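Local coordinates for protein fatty acyl CoA synthetase FADD13 (FATTY-ACYL-CoA SYNTHETASE) (Mycobacterium tuberculosis, PDB 3R44) that belongs to the ANL superfamily of AMP-binding enzymes, with a large N-terminal domain and a smaller C-terminal one, at residues P185-A198 against S369-E381. Residues are numbered along the deposited sequence; the frame is centred on the assembly and turned at random.
Sequences PKGVVHTHESVHSA and SDILLKEYWNRPE. With HIS (histidine), chain B.
Y376 and L373 pack against K186 and V188 where the two chain segments run antiparallel. The Y376 ring is held between aliphatic groups: K186 CD lies over the centre of one face, 3.8 Å from the ring centroid in a CH-pi contact, while L373 CD1 covers the opposite face. V188 touches both residues, one methyl each; its CG1, anti to the backbone N (chi1 176°), meets L373 CB at 3.6 Å, and CG2 faces the Y376 CE1 edge. Y376 OH is hydrogen-bonded to E319 OE2, and F392 of strand 391-394 adjoins both Y376 and L373.

Three backbone bonds join the segments: W377 N to G187 O (2.7 Å), V189 N to E375 O and K374 N to V189 O. They attach 375-376 as the outer strand of a small antiparallel sheet, in which 186-191 is the middle strand and 172-178 the third. On the other sheet face, V189 CG2 packs on W377 CB at 3.7 Å.

Strand 186-191 turns directly into helix 192-205 through a T191-S194 capping box, T191 OG1 accepting from S194 N and S194 OG from T191 N. S194 OG also hydrogen-bonds H190 ND1 (2.9 Å), and T318 O takes H190 NE2, so both ring nitrogens are engaged and the imidazole rotation is fixed. H190 CE1 thereby faces I371 O, 3.2 Å away and near the ring plane. Further along the helix, I371 CG2 reaches A198 N at 3.4 Å.

Packing is looser toward solvent, where the E193 and D370 carboxylates, whose like charges would tend to repel, approach to 4.4 Å between OE2 and OD2. A water lies between D370 O and E193 OE1, though its closeness to D370 O makes the bonding doubtful. On its other flank, E193 CB touches the bound histidine, whose imidazole lies over one face of the H196 ring.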
ATOM      1  N   PRO A 185      -5.382   9.525 -11.337  1.00 32.38           N
ATOM      2  CA  PRO A 185      -4.971   8.145 -11.057  1.00 29.99           C
ATOM      3  C   PRO A 185      -5.375   7.091 -12.156  1.00 27.41           C
ATOM      4  O   PRO A 185      -6.134   7.423 -13.065  1.00 25.51           O
ATOM      5  CB  PRO A 185      -5.636   7.872  -9.686  1.00 30.06           C
ATOM      6  CG  PRO A 185      -6.907   8.651  -9.724  1.00 31.61           C
ATOM      7  CD  PRO A 185      -6.475   9.955 -10.444  1.00 33.36           C
ATOM      8  N   LYS A 186      -4.799   5.885 -12.116  1.00 24.11           N
ATOM      9  CA  LYS A 186      -5.284   4.745 -12.894  1.00 23.06           C
ATOM     10  C   LYS A 186      -5.861   3.752 -11.921  1.00 18.70           C
ATOM     11  O   LYS A 186      -5.360   3.585 -10.795  1.00 16.94           O
ATOM     12  CB  LYS A 186      -4.171   4.005 -13.643  1.00 24.67           C
ATOM     13  CG  LYS A 186      -3.380   4.808 -14.598  1.00 30.53           C
ATOM     14  CD  LYS A 186      -2.204   3.965 -15.111  1.00 33.88           C
ATOM     15  CE  LYS A 186      -1.022   3.947 -14.102  1.00 37.37           C
ATOM     16  NZ  LYS A 186      -0.429   5.301 -13.877  1.00 38.09           N
ATOM     17  N   GLY A 187      -6.900   3.063 -12.365  1.00 15.50           N
ATOM     18  CA  GLY A 187      -7.514   2.038 -11.557  1.00 14.87           C
ATOM     19  C   GLY A 187      -6.877   0.724 -11.767  1.00 14.66           C
ATOM     20  O   GLY A 187      -6.853   0.197 -12.889  1.00 15.19           O
ATOM     21  N   VAL A 188      -6.355   0.173 -10.689  1.00 12.07           N
ATOM     22  CA  VAL A 188      -5.675  -1.117 -10.730  1.00 12.83           C
ATOM     23  C   VAL A 188      -6.699  -2.254 -10.469  1.00 12.36           C
ATOM     24  O   VAL A 188      -7.313  -2.282  -9.393  1.00 12.97           O
ATOM     25  CB  VAL A 188      -4.576  -1.157  -9.679  1.00 12.77           C
ATOM     26  CG1 VAL A 188      -3.913  -2.556  -9.638  1.00 13.29           C
ATOM     27  CG2 VAL A 188      -3.540  -0.059  -9.953  1.00 14.30           C
ATOM     28  N   VAL A 189      -6.934  -3.131 -11.457  1.00 11.26           N
ATOM     29  CA  VAL A 189      -7.954  -4.176 -11.365  1.00 11.46           C
ATOM     30  C   VAL A 189      -7.339  -5.447 -10.806  1.00 11.46           C
ATOM     31  O   VAL A 189      -6.426  -5.993 -11.410  1.00 11.79           O
ATOM     32  CB  VAL A 189      -8.628  -4.498 -12.741  1.00 12.67           C
ATOM     33  CG1 VAL A 189      -9.726  -5.595 -12.561  1.00 14.73           C
ATOM     34  CG2 VAL A 189      -9.169  -3.172 -13.370  1.00 13.07           C
ATOM     35  N   HIS A 190      -7.812  -5.887  -9.650  1.00 10.26           N
ATOM     36  CA  HIS A 190      -7.457  -7.208  -9.111  1.00 11.34           C
ATOM     37  C   HIS A 190      -8.633  -8.183  -9.187  1.00 12.39           C
ATOM     38  O   HIS A 190      -9.776  -7.792  -9.242  1.00 12.35           O
ATOM     39  CB  HIS A 190      -6.881  -7.103  -7.690  1.00 10.14           C
ATOM     40  CG  HIS A 190      -5.461  -6.620  -7.667  1.00 12.60           C
ATOM     41  ND1 HIS A 190      -4.401  -7.422  -8.040  1.00 15.38           N
ATOM     42  CD2 HIS A 190      -4.937  -5.385  -7.440  1.00 12.64           C
ATOM     43  CE1 HIS A 190      -3.294  -6.709  -8.026  1.00 14.84           C
ATOM     44  NE2 HIS A 190      -3.587  -5.472  -7.654  1.00 13.97           N
ATOM     45  N   THR A 191      -8.303  -9.458  -9.153  1.00 13.35           N
ATOM     46  CA  THR A 191      -9.240 -10.537  -9.338  1.00 12.71           C
ATOM     47  C   THR A 191      -9.217 -11.440  -8.086  1.00 11.56           C
ATOM     48  O   THR A 191      -8.445 -11.212  -7.110  1.00 12.57           O
ATOM     49  CB  THR A 191      -8.838 -11.383 -10.540  1.00 13.90           C
ATOM     50  OG1 THR A 191      -7.517 -11.925 -10.289  1.00 15.33           O
ATOM     51  CG2 THR A 191      -8.928 -10.542 -11.874  1.00 14.23           C
ATOM     52  N   HIS A 192     -10.149 -12.397  -8.052  1.00 10.95           N
ATOM     53  CA  HIS A 192     -10.193 -13.351  -6.961  1.00 11.92           C
ATOM     54  C   HIS A 192      -8.828 -14.090  -6.970  1.00 12.76           C
ATOM     55  O   HIS A 192      -8.244 -14.348  -5.928  1.00 13.69           O
ATOM     56  CB  HIS A 192     -11.337 -14.354  -7.085  1.00 11.00           C
ATOM     57  CG  HIS A 192     -12.698 -13.750  -6.910  1.00 14.05           C
ATOM     58  ND1 HIS A 192     -13.449 -13.888  -5.758  1.00 11.77           N
ATOM     59  CD2 HIS A 192     -13.369 -12.869  -7.688  1.00 14.52           C
ATOM     60  CE1 HIS A 192     -14.564 -13.183  -5.875  1.00 15.78           C
ATOM     61  NE2 HIS A 192     -14.564 -12.588  -7.057  1.00 12.06           N
ATOM     62  N   GLU A 193      -8.330 -14.420  -8.144  1.00 13.17           N
ATOM     63  CA  GLU A 193      -7.061 -15.122  -8.270  1.00 15.54           C
ATOM     64  C   GLU A 193      -5.894 -14.308  -7.757  1.00 15.16           C
ATOM     65  O   GLU A 193      -5.052 -14.854  -7.066  1.00 13.77           O
ATOM     66  CB  GLU A 193      -6.789 -15.529  -9.727  1.00 17.42           C
ATOM     67  CG  GLU A 193      -5.357 -16.001 -10.014  1.00 22.92           C
ATOM     68  CD  GLU A 193      -5.176 -16.446 -11.481  1.00 31.02           C
ATOM     69  OE1 GLU A 193      -5.083 -15.567 -12.359  1.00 36.24           O
ATOM     70  OE2 GLU A 193      -5.179 -17.658 -11.775  1.00 35.04           O
ATOM     71  N   SER A 194      -5.807 -13.023  -8.130  1.00 14.10           N
ATOM     72  CA  SER A 194      -4.652 -12.221  -7.680  1.00 13.12           C
ATOM     73  C   SER A 194      -4.639 -11.971  -6.191  1.00 13.30           C
ATOM     74  O   SER A 194      -3.626 -12.003  -5.544  1.00 11.25           O
ATOM     75  CB  SER A 194      -4.466 -10.966  -8.596  1.00 14.05           C
ATOM     76  OG  SER A 194      -5.543 -10.024  -8.478  1.00 14.86           O
ATOM     77  N   VAL A 195      -5.816 -11.750  -5.631  1.00 13.30           N
ATOM     78  CA  VAL A 195      -5.997 -11.512  -4.243  1.00 14.70           C
ATOM     79  C   VAL A 195      -5.646 -12.781  -3.455  1.00 13.48           C
ATOM     80  O   VAL A 195      -4.940 -12.748  -2.434  1.00 14.41           O
ATOM     81  CB  VAL A 195      -7.517 -11.085  -4.032  1.00 15.04           C
ATOM     82  CG1 VAL A 195      -7.985 -11.221  -2.655  1.00 16.95           C
ATOM     83  CG2 VAL A 195      -7.712  -9.660  -4.555  1.00 19.99           C
ATOM     84  N   HIS A 196      -6.163 -13.900  -3.926  1.00 13.97           N
ATOM     85  CA  HIS A 196      -5.843 -15.180  -3.306  1.00 14.22           C
ATOM     86  C   HIS A 196      -4.328 -15.438  -3.359  1.00 13.54           C
ATOM     87  O   HIS A 196      -3.737 -15.898  -2.384  1.00 14.52           O
ATOM     88  CB  HIS A 196      -6.583 -16.297  -4.000  1.00 14.31           C
ATOM     89  CG  HIS A 196      -6.093 -17.663  -3.632  1.00 21.39           C
ATOM     90  ND1 HIS A 196      -5.242 -18.393  -4.442  1.00 24.90           N
ATOM     91  CD2 HIS A 196      -6.294 -18.403  -2.517  1.00 23.19           C
ATOM     92  CE1 HIS A 196      -4.964 -19.543  -3.842  1.00 29.04           C
ATOM     93  NE2 HIS A 196      -5.606 -19.581  -2.682  1.00 25.80           N
ATOM     94  N   SER A 197      -3.718 -15.151  -4.500  1.00 13.72           N
ATOM     95  CA  SER A 197      -2.276 -15.387  -4.649  0.50 14.60           C
ATOM     96  C   SER A 197      -1.473 -14.513  -3.700  1.00 14.93           C
ATOM     97  O   SER A 197      -0.515 -14.965  -3.093  1.00 15.15           O
ATOM     98  CB  SER A 197      -1.859 -15.160  -6.085  0.50 15.61           C
ATOM     99  OG  SER A 197      -2.350 -16.225  -6.883  0.50 16.43           O
ATOM    100  N   ALA A 198      -1.880 -13.272  -3.555  1.00 14.17           N
ATOM    101  CA  ALA A 198      -1.182 -12.366  -2.693  1.00 14.30           C
ATOM    102  C   ALA A 198      -1.359 -12.805  -1.271  1.00 13.98           C
ATOM    103  O   ALA A 198      -0.408 -12.769  -0.506  1.00 15.26           O
ATOM    104  CB  ALA A 198      -1.744 -10.923  -2.880  1.00 14.62           C
ATOM    105  N   SER A 369       4.186 -12.894 -11.507  1.00 11.84           N
ATOM    106  CA  SER A 369       3.444 -13.482 -10.430  1.00 12.67           C
ATOM    107  C   SER A 369       1.961 -13.397 -10.722  1.00 14.21           C
ATOM    108  O   SER A 369       1.509 -12.428 -11.328  1.00 13.59           O
ATOM    109  CB  SER A 369       3.652 -12.700  -9.124  1.00 11.98           C
ATOM    110  OG  SER A 369       3.023 -13.318  -7.999  1.00 13.55           O
ATOM    111  N   ASP A 370       1.206 -14.365 -10.233  1.00 14.51           N
ATOM    112  CA  ASP A 370      -0.267 -14.262 -10.239  1.00 15.05           C
ATOM    113  C   ASP A 370      -0.832 -13.184  -9.276  1.00 14.32           C
ATOM    114  O   ASP A 370      -2.026 -12.892  -9.340  1.00 13.96           O
ATOM    115  CB  ASP A 370      -0.901 -15.605  -9.858  1.00 15.08           C
ATOM    116  CG  ASP A 370      -0.810 -16.638 -10.945  1.00 21.79           C
ATOM    117  OD1 ASP A 370      -0.663 -16.224 -12.104  1.00 25.14           O
ATOM    118  OD2 ASP A 370      -0.944 -17.850 -10.641  1.00 25.38           O
ATOM    119  N   ILE A 371      -0.011 -12.595  -8.407  1.00 12.32           N
ATOM    120  CA  ILE A 371      -0.461 -11.481  -7.585  1.00 13.21           C
ATOM    121  C   ILE A 371      -0.694 -10.194  -8.389  1.00 13.02           C
ATOM    122  O   ILE A 371      -1.305  -9.227  -7.888  1.00 12.68           O
ATOM    123  CB  ILE A 371       0.516 -11.153  -6.440  1.00 12.55           C
ATOM    124  CG1 ILE A 371       1.749 -10.467  -7.040  1.00 13.53           C
ATOM    125  CG2 ILE A 371       0.838 -12.435  -5.487  1.00 13.51           C
ATOM    126  CD1 ILE A 371       2.848 -10.151  -6.017  1.00 14.97           C
ATOM    127  N   LEU A 372      -0.202 -10.166  -9.629  1.00 11.89           N
ATOM    128  CA  LEU A 372      -0.250  -8.951 -10.440  1.00 12.06           C
ATOM    129  C   LEU A 372      -1.642  -8.626 -10.897  1.00 12.57           C
ATOM    130  O   LEU A 372      -2.487  -9.489 -11.156  1.00 10.78           O
ATOM    131  CB  LEU A 372       0.669  -9.058 -11.655  1.00 11.92           C
ATOM    132  CG  LEU A 372       2.140  -9.094 -11.287  1.00 14.60           C
ATOM    133  CD1 LEU A 372       2.963  -9.432 -12.537  1.00 16.79           C
ATOM    134  CD2 LEU A 372       2.615  -7.798 -10.660  1.00 15.15           C
ATOM    135  N   LEU A 373      -1.859  -7.345 -11.058  1.00 12.50           N
ATOM    136  CA  LEU A 373      -3.089  -6.839 -11.641  1.00 11.78           C
ATOM    137  C   LEU A 373      -3.431  -7.500 -12.962  1.00 13.89           C
ATOM    138  O   LEU A 373      -2.550  -7.908 -13.761  1.00 12.93           O
ATOM    139  CB  LEU A 373      -3.025  -5.291 -11.831  1.00 11.17           C
ATOM    140  CG  LEU A 373      -2.308  -4.796 -13.108  1.00 13.13           C
ATOM    141  CD1 LEU A 373      -2.457  -3.298 -13.247  1.00 15.20           C
ATOM    142  CD2 LEU A 373      -0.777  -5.174 -13.184  1.00 13.05           C
ATOM    143  N   LYS A 374      -4.711  -7.596 -13.204  1.00 13.61           N
ATOM    144  CA  LYS A 374      -5.202  -8.049 -14.489  1.00 15.34           C
ATOM    145  C   LYS A 374      -4.964  -6.989 -15.570  1.00 15.81           C
ATOM    146  O   LYS A 374      -4.557  -7.299 -16.714  1.00 14.41           O
ATOM    147  CB  LYS A 374      -6.699  -8.366 -14.419  1.00 16.78           C
ATOM    148  CG  LYS A 374      -7.305  -8.636 -15.809  1.00 21.51           C
ATOM    149  CD  LYS A 374      -8.838  -8.647 -15.809  1.00 26.40           C
ATOM    150  CE  LYS A 374      -9.381  -9.936 -15.328  1.00 26.83           C
ATOM    151  NZ  LYS A 374     -10.877 -10.019 -15.529  1.00 24.06           N
ATOM    152  N   GLU A 375      -5.260  -5.748 -15.222  1.00 14.55           N
ATOM    153  CA  GLU A 375      -5.178  -4.645 -16.164  1.00 15.61           C
ATOM    154  C   GLU A 375      -5.358  -3.335 -15.396  1.00 14.40           C
ATOM    155  O   GLU A 375      -5.807  -3.343 -14.246  1.00 15.10           O
ATOM    156  CB  GLU A 375      -6.292  -4.777 -17.180  1.00 15.17           C
ATOM    157  CG  GLU A 375      -7.673  -4.514 -16.586  1.00 18.03           C
ATOM    158  CD  GLU A 375      -8.827  -5.032 -17.441  1.00 26.12           C
ATOM    159  OE1 GLU A 375      -8.617  -5.891 -18.315  1.00 30.26           O
ATOM    160  OE2 GLU A 375      -9.965  -4.578 -17.183  1.00 28.86           O
ATOM    161  N   TYR A 376      -5.019  -2.227 -16.031  1.00 13.89           N
ATOM    162  CA  TYR A 376      -5.513  -0.940 -15.567  1.00 13.66           C
ATOM    163  C   TYR A 376      -6.890  -0.722 -16.176  1.00 14.20           C
ATOM    164  O   TYR A 376      -7.101  -0.979 -17.361  1.00 15.11           O
ATOM    165  CB  TYR A 376      -4.565   0.171 -15.986  1.00 13.90           C
ATOM    166  CG  TYR A 376      -3.214   0.160 -15.357  1.00 13.44           C
ATOM    167  CD1 TYR A 376      -3.057   0.415 -13.984  1.00 13.37           C
ATOM    168  CD2 TYR A 376      -2.054  -0.073 -16.136  1.00 14.10           C
ATOM    169  CE1 TYR A 376      -1.817   0.427 -13.422  1.00 15.38           C
ATOM    170  CE2 TYR A 376      -0.813  -0.045 -15.570  1.00 16.90           C
ATOM    171  CZ  TYR A 376      -0.700   0.204 -14.227  1.00 14.55           C
ATOM    172  OH  TYR A 376       0.524   0.223 -13.640  1.00 14.07           O
ATOM    173  N   TRP A 377      -7.840  -0.314 -15.342  1.00 13.35           N
ATOM    174  CA  TRP A 377      -9.216  -0.249 -15.733  1.00 14.38           C
ATOM    175  C   TRP A 377      -9.452   0.664 -16.945  1.00 16.15           C
ATOM    176  O   TRP A 377      -9.080   1.838 -16.904  1.00 16.44           O
ATOM    177  CB  TRP A 377     -10.038   0.230 -14.539  1.00 13.44           C
ATOM    178  CG  TRP A 377     -11.519   0.357 -14.793  1.00 13.52           C
ATOM    179  CD1 TRP A 377     -12.199   1.507 -14.878  1.00 13.58           C
ATOM    180  CD2 TRP A 377     -12.507  -0.690 -14.894  1.00 13.82           C
ATOM    181  NE1 TRP A 377     -13.514   1.276 -15.100  1.00 16.79           N
ATOM    182  CE2 TRP A 377     -13.744  -0.069 -15.067  1.00 16.68           C
ATOM    183  CE3 TRP A 377     -12.459  -2.080 -14.850  1.00 14.83           C
ATOM    184  CZ2 TRP A 377     -14.930  -0.790 -15.284  1.00 20.24           C
ATOM    185  CZ3 TRP A 377     -13.633  -2.806 -15.021  1.00 18.85           C
ATOM    186  CH2 TRP A 377     -14.844  -2.176 -15.216  1.00 18.50           C
ATOM    187  N   ASN A 378     -10.065   0.105 -17.994  1.00 16.74           N
ATOM    188  CA  ASN A 378     -10.342   0.820 -19.262  1.00 18.64           C
ATOM    189  C   ASN A 378      -9.133   1.523 -19.848  1.00 19.32           C
ATOM    190  O   ASN A 378      -9.273   2.518 -20.570  1.00 19.35           O
ATOM    191  CB  ASN A 378     -11.517   1.767 -19.064  1.00 19.30           C
ATOM    192  CG  ASN A 378     -12.778   1.023 -18.781  1.00 19.76           C
ATOM    193  OD1 ASN A 378     -12.845  -0.170 -19.023  1.00 22.74           O
ATOM    194  ND2 ASN A 378     -13.757   1.692 -18.242  1.00 23.32           N
ATOM    195  N   ARG A 379      -7.951   0.978 -19.553  1.00 19.27           N
ATOM    196  CA  ARG A 379      -6.680   1.439 -20.097  1.00 20.17           C
ATOM    197  C   ARG A 379      -5.835   0.317 -20.701  1.00 19.90           C
ATOM    198  O   ARG A 379      -4.767   0.001 -20.159  1.00 18.78           O
ATOM    199  CB  ARG A 379      -5.901   2.246 -19.059  1.00 20.60           C
ATOM    200  CG  ARG A 379      -6.656   3.511 -18.670  1.00 24.79           C
ATOM    201  CD  ARG A 379      -5.895   4.383 -17.712  1.00 27.77           C
ATOM    202  NE  ARG A 379      -6.477   5.746 -17.687  1.00 37.64           N
ATOM    203  CZ  ARG A 379      -7.248   6.233 -16.718  1.00 41.21           C
ATOM    204  NH1 ARG A 379      -7.488   5.530 -15.639  1.00 44.73           N
ATOM    205  NH2 ARG A 379      -7.776   7.441 -16.811  1.00 45.87           N
ATOM    206  N   PRO A 380      -6.289  -0.251 -21.854  1.00 21.95           N
ATOM    207  CA  PRO A 380      -5.664  -1.459 -22.408  1.00 22.58           C
ATOM    208  C   PRO A 380      -4.257  -1.188 -22.908  1.00 23.03           C
ATOM    209  O   PRO A 380      -3.361  -2.023 -22.704  1.00 22.29           O
ATOM    210  CB  PRO A 380      -6.577  -1.827 -23.588  1.00 23.95           C
ATOM    211  CG  PRO A 380      -7.331  -0.581 -23.922  1.00 25.67           C
ATOM    212  CD  PRO A 380      -7.547   0.058 -22.565  1.00 22.85           C
ATOM    213  N   GLU A 381      -4.034  -0.011 -23.481  1.00 23.57           N
ATOM    214  CA  GLU A 381      -2.672   0.339 -23.969  1.00 26.89           C
ATOM    215  C   GLU A 381      -1.646   0.558 -22.848  1.00 24.98           C
ATOM    216  O   GLU A 381      -0.516   0.037 -22.940  1.00 24.52           O
ATOM    217  CB  GLU A 381      -2.667   1.506 -24.988  1.00 29.01           C
ATOM    218  CG  GLU A 381      -3.098   1.101 -26.388  1.00 37.88           C
ATOM    219  CD  GLU A 381      -1.967   0.443 -27.225  1.00 45.68           C
ATOM    220  OE1 GLU A 381      -1.324   1.164 -28.037  1.00 50.30           O
ATOM    221  OE2 GLU A 381      -1.744  -0.795 -27.084  1.00 48.67           O
TER
HETATM  222  N   HIS B 504      -6.059 -21.128  -7.463  1.00 43.40           N
HETATM  223  CA  HIS B 504      -7.314 -20.398  -7.161  1.00 41.21           C
HETATM  224  C   HIS B 504      -7.204 -18.958  -7.612  1.00 42.49           C
HETATM  225  O   HIS B 504      -7.956 -18.415  -8.427  1.00 42.23           O
HETATM  226  CB  HIS B 504      -7.598 -20.507  -5.649  1.00 41.03           C
HETATM  227  CG  HIS B 504      -8.539 -19.482  -5.106  1.00 34.26           C
HETATM  228  ND1 HIS B 504      -9.247 -19.696  -3.935  1.00 29.97           N
HETATM  229  CD2 HIS B 504      -8.895 -18.241  -5.549  1.00 28.87           C
HETATM  230  CE1 HIS B 504      -9.990 -18.625  -3.680  1.00 26.81           C
HETATM  231  NE2 HIS B 504      -9.785 -17.728  -4.635  1.00 25.01           N
HETATM  232  OXT HIS B 504      -6.306 -18.267  -7.141  1.00 44.43           O
HETATM  233  O   HOH W   1      -3.404 -12.931 -11.452  1.00 31.01           O